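Local coordinates for protein pectate lyase 1 (Juniperus ashei, PDB 1PXZ) that cleaves pectate (polygalacturonate) by beta-elimination with low activity, using calcium as cofactor, and is the major allergen of mountain cedar pollen, at residues I70-N75 against K90-R95; D173-V178 against H196-L201; I185-N190 against A218-G223. All coordinates share one frame; numbering follows the deposited sequence.

Interaction 1 of 3, residues I70-N75 against K90-R95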
# COMPACT_ATOMS: atom_id res chain seq x y z
N ILE A 70 17.73 -2.16 3.24
CA ILE A 70 17.84 -1.58 4.59
C ILE A 70 17.17 -2.44 5.66
O ILE A 70 16.01 -2.85 5.53
CB ILE A 70 17.28 -0.15 4.57
CG1 ILE A 70 18.05 0.74 3.59
CG2 ILE A 70 17.23 0.46 5.97
CD1 ILE A 70 17.27 1.97 3.15
N ILE A 71 17.95 -2.71 6.71
CA ILE A 71 17.48 -3.52 7.84
C ILE A 71 17.80 -2.78 9.15
O ILE A 71 18.46 -1.75 9.14
CB ILE A 71 18.16 -4.89 7.90
CG1 ILE A 71 19.69 -4.77 8.00
CG2 ILE A 71 17.79 -5.74 6.69
CD1 ILE A 71 20.36 -6.07 8.36
N PHE A 72 17.33 -3.29 10.28
CA PHE A 72 17.45 -2.51 11.53
C PHE A 72 18.15 -3.32 12.61
O PHE A 72 17.83 -4.49 12.78
CB PHE A 72 16.05 -2.07 11.97
CG PHE A 72 15.35 -1.14 10.99
CD1 PHE A 72 14.71 -1.66 9.87
CD2 PHE A 72 15.31 0.23 11.18
CE1 PHE A 72 14.07 -0.82 8.96
CE2 PHE A 72 14.68 1.06 10.28
CZ PHE A 72 14.03 0.54 9.16
N SER A 73 19.11 -2.72 13.31
CA SER A 73 19.95 -3.44 14.27
C SER A 73 19.23 -3.75 15.56
O SER A 73 19.64 -4.56 16.40
CB SER A 73 21.20 -2.59 14.57
OG SER A 73 20.80 -1.49 15.39
N GLN A 74 18.10 -3.12 15.82
CA GLN A 74 17.38 -3.31 17.06
C GLN A 74 15.94 -2.82 16.92
O GLN A 74 15.64 -2.13 15.95
CB GLN A 74 18.06 -2.49 18.17
CG GLN A 74 17.83 -1.01 17.97
CD GLN A 74 18.18 -0.15 19.17
OE1 GLN A 74 17.30 0.35 19.89
NE2 GLN A 74 19.48 0.05 19.36
N ASN A 75 15.12 -3.16 17.91
CA ASN A 75 13.81 -2.50 17.91
C ASN A 75 14.01 -0.99 17.92
O ASN A 75 14.90 -0.48 18.62
CB ASN A 75 13.00 -2.90 19.14
CG ASN A 75 12.60 -4.35 19.22
OD1 ASN A 75 12.12 -4.82 20.26
ND2 ASN A 75 12.75 -5.10 18.15
N LYS A 90 15.41 0.63 -3.48
CA LYS A 90 15.59 0.50 -2.04
C LYS A 90 14.60 -0.54 -1.51
O LYS A 90 13.49 -0.55 -2.04
CB LYS A 90 15.32 1.81 -1.30
CG LYS A 90 16.27 2.96 -1.59
CD LYS A 90 17.68 2.63 -1.15
CE LYS A 90 18.65 3.74 -1.56
NZ LYS A 90 18.86 3.66 -3.05
N THR A 91 14.99 -1.31 -0.52
CA THR A 91 14.07 -2.09 0.31
C THR A 91 14.20 -1.55 1.73
O THR A 91 15.34 -1.36 2.18
CB THR A 91 14.38 -3.59 0.30
OG1 THR A 91 14.17 -4.04 -1.05
CG2 THR A 91 13.44 -4.35 1.22
N ILE A 92 13.08 -1.28 2.37
CA ILE A 92 13.16 -1.06 3.84
C ILE A 92 12.50 -2.29 4.44
O ILE A 92 11.31 -2.50 4.22
CB ILE A 92 12.54 0.27 4.23
CG1 ILE A 92 13.13 1.42 3.37
CG2 ILE A 92 12.68 0.54 5.72
CD1 ILE A 92 12.59 2.79 3.77
N ASP A 93 13.27 -3.10 5.14
CA ASP A 93 12.85 -4.43 5.58
C ASP A 93 12.84 -4.50 7.10
O ASP A 93 13.91 -4.57 7.72
CB ASP A 93 13.80 -5.46 4.93
CG ASP A 93 13.71 -6.88 5.40
OD1 ASP A 93 12.78 -7.29 6.13
OD2 ASP A 93 14.60 -7.71 5.07
N GLY A 94 11.67 -4.50 7.73
CA GLY A 94 11.54 -4.58 9.18
C GLY A 94 11.56 -5.95 9.82
O GLY A 94 11.32 -6.11 11.02
N ARG A 95 11.82 -7.01 9.06
CA ARG A 95 11.86 -8.34 9.64
C ARG A 95 13.01 -8.43 10.65
O ARG A 95 14.10 -7.98 10.30
CB ARG A 95 12.03 -9.46 8.59
CG ARG A 95 10.73 -9.61 7.76
CD ARG A 95 11.02 -10.56 6.59
NE ARG A 95 12.05 -10.04 5.70
CZ ARG A 95 12.49 -10.66 4.61
NH1 ARG A 95 11.97 -11.84 4.27
NH2 ARG A 95 13.44 -10.12 3.85
O HOH W 1 15.20 -5.27 9.97
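Ile70 is held through both of its backbone polar atoms by the neighbouring strand, one residue before and one after its partner Ile92. Its N donates to Thr91 O (2.7 Å) and its O accepts from Asp93 N (2.8 Å), the pattern of a parallel pair. The two short strands run 4.9 Å apart with their directions 18° from each other, as successive coils of a parallel beta-helix do. Beyond Ile70 direct pairing gives way to water: a single molecule accepts from Phe72 N (2.9 Å) and donates to Asp93 O and Arg95 O.

The apolar contacts lie on the face bearing Ile70 and Ile92. These isoleucines sit side by side, with Ile70 CD1 4.2 Å from Ile92 CG1; a beta-branched side chain favours the extended backbone of a strand and packs well in the buried interior. Ile92 CG2 meets the edge of the Phe72 ring at CZ (3.7 Å), while Asp93 O approaches the same ring near its plane. Val43 and Leu118 continue this packing on neighbouring strands.

The charged contacts gather around Asp93, whose CG is anti to the backbone N (chi1 171°), placing OD2 alongside Ile71 CG2. Arg95 forms a side-on salt bridge with it, Arg95 NE to Asp93 OD1 (2.9 Å), with NH2 reaching OD2 from above the carboxylate plane. Arg95 N also reaches Asp93 OD1 (3.1 Å), from the opposite face to NE, closing an Asx turn that suits a short acidic side chain. Arg18 and Trp69 NE1 add further partners at OD2, and Arg95 has a cation-pi contact with Trp8.

Two arginines and several N-H donors around one buried carboxylate would favour its ionised form. The chemistry sets a charged network on one side of the coil wall and hydrocarbon on the other.

Interaction 2 of 3, residues D173-V178 against H196-L201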
# COMPACT_ATOMS: atom_id res chain seq x y z
N ASP A 173 -4.08 11.71 8.13
CA ASP A 173 -4.83 11.80 6.86
C ASP A 173 -5.01 10.42 6.26
O ASP A 173 -5.94 9.73 6.68
CB ASP A 173 -4.12 12.75 5.90
CG ASP A 173 -4.14 14.15 6.51
OD1 ASP A 173 -5.21 14.79 6.42
OD2 ASP A 173 -3.11 14.60 7.07
N GLY A 174 -4.18 9.99 5.31
CA GLY A 174 -4.36 8.65 4.77
C GLY A 174 -3.32 7.65 5.22
O GLY A 174 -2.30 7.97 5.83
N LEU A 175 -3.56 6.37 4.91
CA LEU A 175 -2.53 5.38 5.17
C LEU A 175 -1.70 5.18 3.91
O LEU A 175 -0.48 5.15 3.97
CB LEU A 175 -3.13 4.07 5.68
CG LEU A 175 -3.80 4.22 7.06
CD1 LEU A 175 -4.40 2.89 7.49
CD2 LEU A 175 -2.80 4.72 8.09
N ILE A 176 -2.33 5.04 2.74
CA ILE A 176 -1.54 4.93 1.51
C ILE A 176 -2.11 5.89 0.48
O ILE A 176 -3.32 5.84 0.22
CB ILE A 176 -1.56 3.50 0.97
CG1 ILE A 176 -0.86 2.50 1.90
CG2 ILE A 176 -0.98 3.42 -0.44
CD1 ILE A 176 -0.98 1.07 1.41
N ASP A 177 -1.29 6.76 -0.08
CA ASP A 177 -1.78 7.71 -1.10
C ASP A 177 -1.01 7.45 -2.38
O ASP A 177 0.23 7.50 -2.38
CB ASP A 177 -1.60 9.11 -0.55
CG ASP A 177 -2.53 10.21 -0.99
OD1 ASP A 177 -3.61 10.40 -0.38
OD2 ASP A 177 -2.21 10.93 -1.97
N VAL A 178 -1.69 7.15 -3.48
CA VAL A 178 -1.01 6.86 -4.74
C VAL A 178 -1.52 7.84 -5.78
O VAL A 178 -2.73 7.89 -6.02
CB VAL A 178 -1.26 5.41 -5.16
CG1 VAL A 178 -0.59 5.07 -6.49
CG2 VAL A 178 -0.77 4.45 -4.09
N HIS A 196 -9.60 6.26 9.73
CA HIS A 196 -10.74 6.56 8.85
C HIS A 196 -10.43 6.41 7.37
O HIS A 196 -10.96 5.51 6.72
CB HIS A 196 -11.23 8.00 9.07
CG HIS A 196 -11.60 8.21 10.51
ND1 HIS A 196 -12.84 7.89 11.00
CD2 HIS A 196 -10.88 8.68 11.56
CE1 HIS A 196 -12.88 8.18 12.29
NE2 HIS A 196 -11.71 8.66 12.66
N LYS A 197 -9.60 7.28 6.80
CA LYS A 197 -9.43 7.34 5.35
C LYS A 197 -8.26 6.49 4.88
O LYS A 197 -7.11 6.93 4.87
CB LYS A 197 -9.21 8.78 4.88
CG LYS A 197 -10.42 9.68 5.11
CD LYS A 197 -10.09 11.13 4.80
CE LYS A 197 -11.31 12.03 5.01
NZ LYS A 197 -12.59 11.32 4.73
N VAL A 198 -8.51 5.24 4.48
CA VAL A 198 -7.40 4.32 4.33
C VAL A 198 -6.53 4.45 3.09
O VAL A 198 -5.30 4.62 3.17
CB VAL A 198 -7.97 2.89 4.41
CG1 VAL A 198 -6.90 1.85 4.21
CG2 VAL A 198 -8.63 2.73 5.79
N MET A 199 -7.11 4.33 1.89
CA MET A 199 -6.26 4.22 0.70
C MET A 199 -6.87 4.97 -0.48
O MET A 199 -8.00 4.69 -0.83
CB MET A 199 -6.09 2.73 0.40
CG MET A 199 -5.31 2.41 -0.85
SD MET A 199 -5.34 0.64 -1.20
CE MET A 199 -5.14 -0.08 0.41
N LEU A 200 -6.12 5.91 -1.03
CA LEU A 200 -6.48 6.77 -2.14
C LEU A 200 -5.65 6.34 -3.35
O LEU A 200 -4.42 6.46 -3.30
CB LEU A 200 -6.22 8.22 -1.80
CG LEU A 200 -7.14 9.28 -2.41
CD1 LEU A 200 -8.60 8.88 -2.26
CD2 LEU A 200 -6.88 10.63 -1.77
N LEU A 201 -6.29 5.83 -4.39
CA LEU A 201 -5.55 5.50 -5.61
C LEU A 201 -6.04 6.46 -6.71
O LEU A 201 -7.08 6.24 -7.34
CB LEU A 201 -5.76 4.05 -6.00
CG LEU A 201 -5.56 2.96 -4.95
CD1 LEU A 201 -5.94 1.58 -5.46
CD2 LEU A 201 -4.12 2.94 -4.45
O HOH W 2 -8.24 9.58 8.12
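Asp177 carries its CG roughly anti to the backbone N (chi1 -151°), which lays the carboxylate alongside Leu200 on the next coil, with OD1 3.6 Å from Leu200 CD2. On the other face, Val178 CG2 stands beside its own backbone N and meets Leu201 CD2, whose CG is likewise turned beside the N. The segments are neighbouring rungs of a parallel beta-helix, with nearly parallel strand directions.

Regular pairing runs through Ile176, Asp177 and Val178 opposite Met199, Leu200 and Leu201. Leu200 N donates to Ile176 O, and Val178 N to Leu200 O at 2.8 Å. Where the chain turns a corner at Leu175, one carbonyl serves two donors: Val198 O receives Ile176 N almost straight (N-H...O 162°) and Leu175 N at a more bent 141°, both at 3.0 Å. This double grip ties the corner of one coil to that of the next. Just before it, Gly174 CA comes within 3.2 Å of Lys197 O in a C-H...O contact.

Inside the helix, Ile176, Val178, Met199 and Leu201 make a hydrocarbon layer; the flexible thioether chain of Met199 packs with Phe192 and Val217, and Val178 with Met155. Asp177 and Leu200 occupy the opposite face. On that side Asp177, with Asp173 from the preceding loop and Asp149, probably binds calcium as in related pectate lyases, and Leu200 lies next to Arg229, the predicted catalytic arginine. Short acidic side chains suit such a site, and the backbone N of Gly150 holds Asp173 OD2.

At the corner, a water completes the junction by donating to Asp173 O (2.7 Å) and accepting from Lys197 N (3.0 Å).

Interaction 3 of 3, residues I185-N190 against A218-G223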
# COMPACT_ATOMS: atom_id res chain seq x y z
N ILE A 185 2.01 -1.28 -9.20
CA ILE A 185 2.12 -1.35 -7.74
C ILE A 185 1.30 -2.47 -7.16
O ILE A 185 0.16 -2.73 -7.55
CB ILE A 185 1.68 0.01 -7.17
CG1 ILE A 185 2.72 1.09 -7.58
CG2 ILE A 185 1.45 0.02 -5.67
CD1 ILE A 185 2.13 2.48 -7.47
N THR A 186 1.88 -3.16 -6.18
CA THR A 186 1.14 -4.16 -5.44
C THR A 186 1.12 -3.74 -3.97
O THR A 186 2.15 -3.34 -3.44
CB THR A 186 1.77 -5.56 -5.57
OG1 THR A 186 1.52 -6.04 -6.90
CG2 THR A 186 1.18 -6.60 -4.63
N ILE A 187 -0.06 -3.84 -3.39
CA ILE A 187 -0.22 -3.55 -1.95
C ILE A 187 -0.75 -4.82 -1.33
O ILE A 187 -1.91 -5.17 -1.56
CB ILE A 187 -1.16 -2.36 -1.81
CG1 ILE A 187 -0.56 -1.07 -2.41
CG2 ILE A 187 -1.61 -2.16 -0.37
CD1 ILE A 187 -1.60 0.00 -2.71
N SER A 188 0.09 -5.52 -0.57
CA SER A 188 -0.27 -6.88 -0.20
C SER A 188 0.04 -7.22 1.26
O SER A 188 1.01 -6.66 1.79
CB SER A 188 0.48 -7.89 -1.10
OG SER A 188 1.89 -7.66 -1.05
N ASN A 189 -0.74 -8.11 1.86
CA ASN A 189 -0.41 -8.67 3.16
C ASN A 189 -0.32 -7.59 4.25
O ASN A 189 0.31 -7.89 5.26
CB ASN A 189 0.95 -9.40 3.12
CG ASN A 189 0.93 -10.66 2.28
OD1 ASN A 189 0.08 -11.52 2.48
ND2 ASN A 189 1.89 -10.78 1.35
N ASN A 190 -0.89 -6.42 4.07
CA ASN A 190 -0.83 -5.39 5.10
C ASN A 190 -1.99 -5.49 6.09
O ASN A 190 -3.02 -6.07 5.74
CB ASN A 190 -0.92 -4.01 4.47
CG ASN A 190 0.18 -3.79 3.45
OD1 ASN A 190 -0.08 -3.75 2.24
ND2 ASN A 190 1.39 -3.66 3.96
N ALA A 218 -3.99 -6.99 -2.59
CA ALA A 218 -4.23 -8.40 -2.29
C ALA A 218 -3.79 -8.90 -0.92
O ALA A 218 -2.73 -8.54 -0.42
CB ALA A 218 -3.50 -9.22 -3.35
N PHE A 219 -4.60 -9.77 -0.34
CA PHE A 219 -4.31 -10.48 0.90
C PHE A 219 -4.15 -9.53 2.10
O PHE A 219 -3.43 -9.84 3.06
CB PHE A 219 -3.06 -11.35 0.77
CG PHE A 219 -3.01 -12.17 -0.52
CD1 PHE A 219 -3.94 -13.17 -0.71
CD2 PHE A 219 -2.04 -11.92 -1.47
CE1 PHE A 219 -3.91 -13.93 -1.88
CE2 PHE A 219 -2.02 -12.65 -2.66
CZ PHE A 219 -2.97 -13.64 -2.85
N ASN A 220 -4.82 -8.39 2.06
CA ASN A 220 -4.76 -7.43 3.15
C ASN A 220 -5.87 -7.69 4.16
O ASN A 220 -6.93 -8.21 3.79
CB ASN A 220 -4.88 -5.99 2.65
CG ASN A 220 -3.85 -5.61 1.61
OD1 ASN A 220 -4.12 -5.55 0.41
ND2 ASN A 220 -2.63 -5.36 2.07
N GLN A 221 -5.62 -7.32 5.41
CA GLN A 221 -6.63 -7.33 6.45
C GLN A 221 -7.12 -5.90 6.61
O GLN A 221 -6.33 -5.04 7.02
CB GLN A 221 -6.11 -7.89 7.79
CG GLN A 221 -7.14 -7.68 8.91
CD GLN A 221 -8.38 -8.54 8.69
OE1 GLN A 221 -8.31 -9.72 8.40
NE2 GLN A 221 -9.56 -7.95 8.84
N PHE A 222 -8.38 -5.61 6.28
CA PHE A 222 -8.91 -4.27 6.41
C PHE A 222 -9.73 -4.15 7.67
O PHE A 222 -10.89 -4.60 7.72
CB PHE A 222 -9.78 -3.93 5.19
CG PHE A 222 -8.95 -3.57 3.97
CD1 PHE A 222 -8.20 -2.41 3.92
CD2 PHE A 222 -8.95 -4.42 2.88
CE1 PHE A 222 -7.45 -2.08 2.80
CE2 PHE A 222 -8.18 -4.12 1.75
CZ PHE A 222 -7.42 -2.97 1.72
N GLY A 223 -9.16 -3.54 8.70
CA GLY A 223 -9.88 -3.45 9.96
C GLY A 223 -9.27 -4.28 11.07
O GLY A 223 -8.26 -4.99 10.90
O HOH W 3 -1.77 -11.63 4.50
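Asn190 and Asn220 lie side by side on successive coils, pointing the same way with their amide planes only 7° apart. The two amides lie almost in one plane, edge to edge, as in the rows of asparagines that mark turns of pectate-lyase beta-helices. Both have CG anti to the carbonyl carbon (chi1 -57° in Asn190), and closely matching second torsions give the amides the same tilt, which turns the edge of one to the edge of the next.

Backbone bonds hold the turns in step. Ala218 N donates to Ile187 O (2.9 Å), and Asn189 N to Ala218 O (3.1 Å). Past the bend, Gln221 N donates to Asn190 O at 2.9 Å. Ser188 CA also comes within 3.0 Å of Ala218 O, a close C-H...O approach, and the small side chains of Ser188 and Ala218 suit such tight coils.

The bend itself comes from Asn189 and Phe219, both with left-handed backbone angles. Asparagine tolerates this conformation readily. Its OD1 touches Phe219 CB (3.6 Å), with the amide tilted 18° from the ring plane, and a water donates both to Asn189 OD1 (2.7 Å) and to Phe219 O (2.8 Å).

The second shell fixes these groups. Asp164 OD1 accepts from Asn189 ND2 and from Ser188 OG, while Asn2 ND2 donates to Asn189 OD1, linking the N-terminal segment to this turn. Gln221 is held by Asn244 on the next coil, and Phe222 stacks with Tyr245.

Segment 218-223 belongs to an IgE-binding stretch, yet most residues of this contact are buried. The chemistry implies that the sharp turn is stabilised by repetition: the following coil presents matching backbone N-H and C=O groups, and a matching amide edge, to this one.

In the fold
All three contacts join neighbouring coils of one right-handed parallel beta-helix. Interaction 1 comes first along the chain and lies toward one end, its centre 23 Å from that of interaction 2 and 20 Å from that of interaction 3, touching neither. Interactions 2 and 3 interleave in sequence: strand 185-195 runs between strands 174-179 and 198-201. Their centres are 13 Å apart, and they meet across the interior, Ile176 CD1 packing on Ile187 CG2 (3.7 Å) and Met199 CE on Phe222 CE1 (3.9 Å). Interaction 2 belongs to the eight-strand sheet beside the probable calcium site; the shared hydrocarbon core thus connects that sheet to the asparagine turn on another wall.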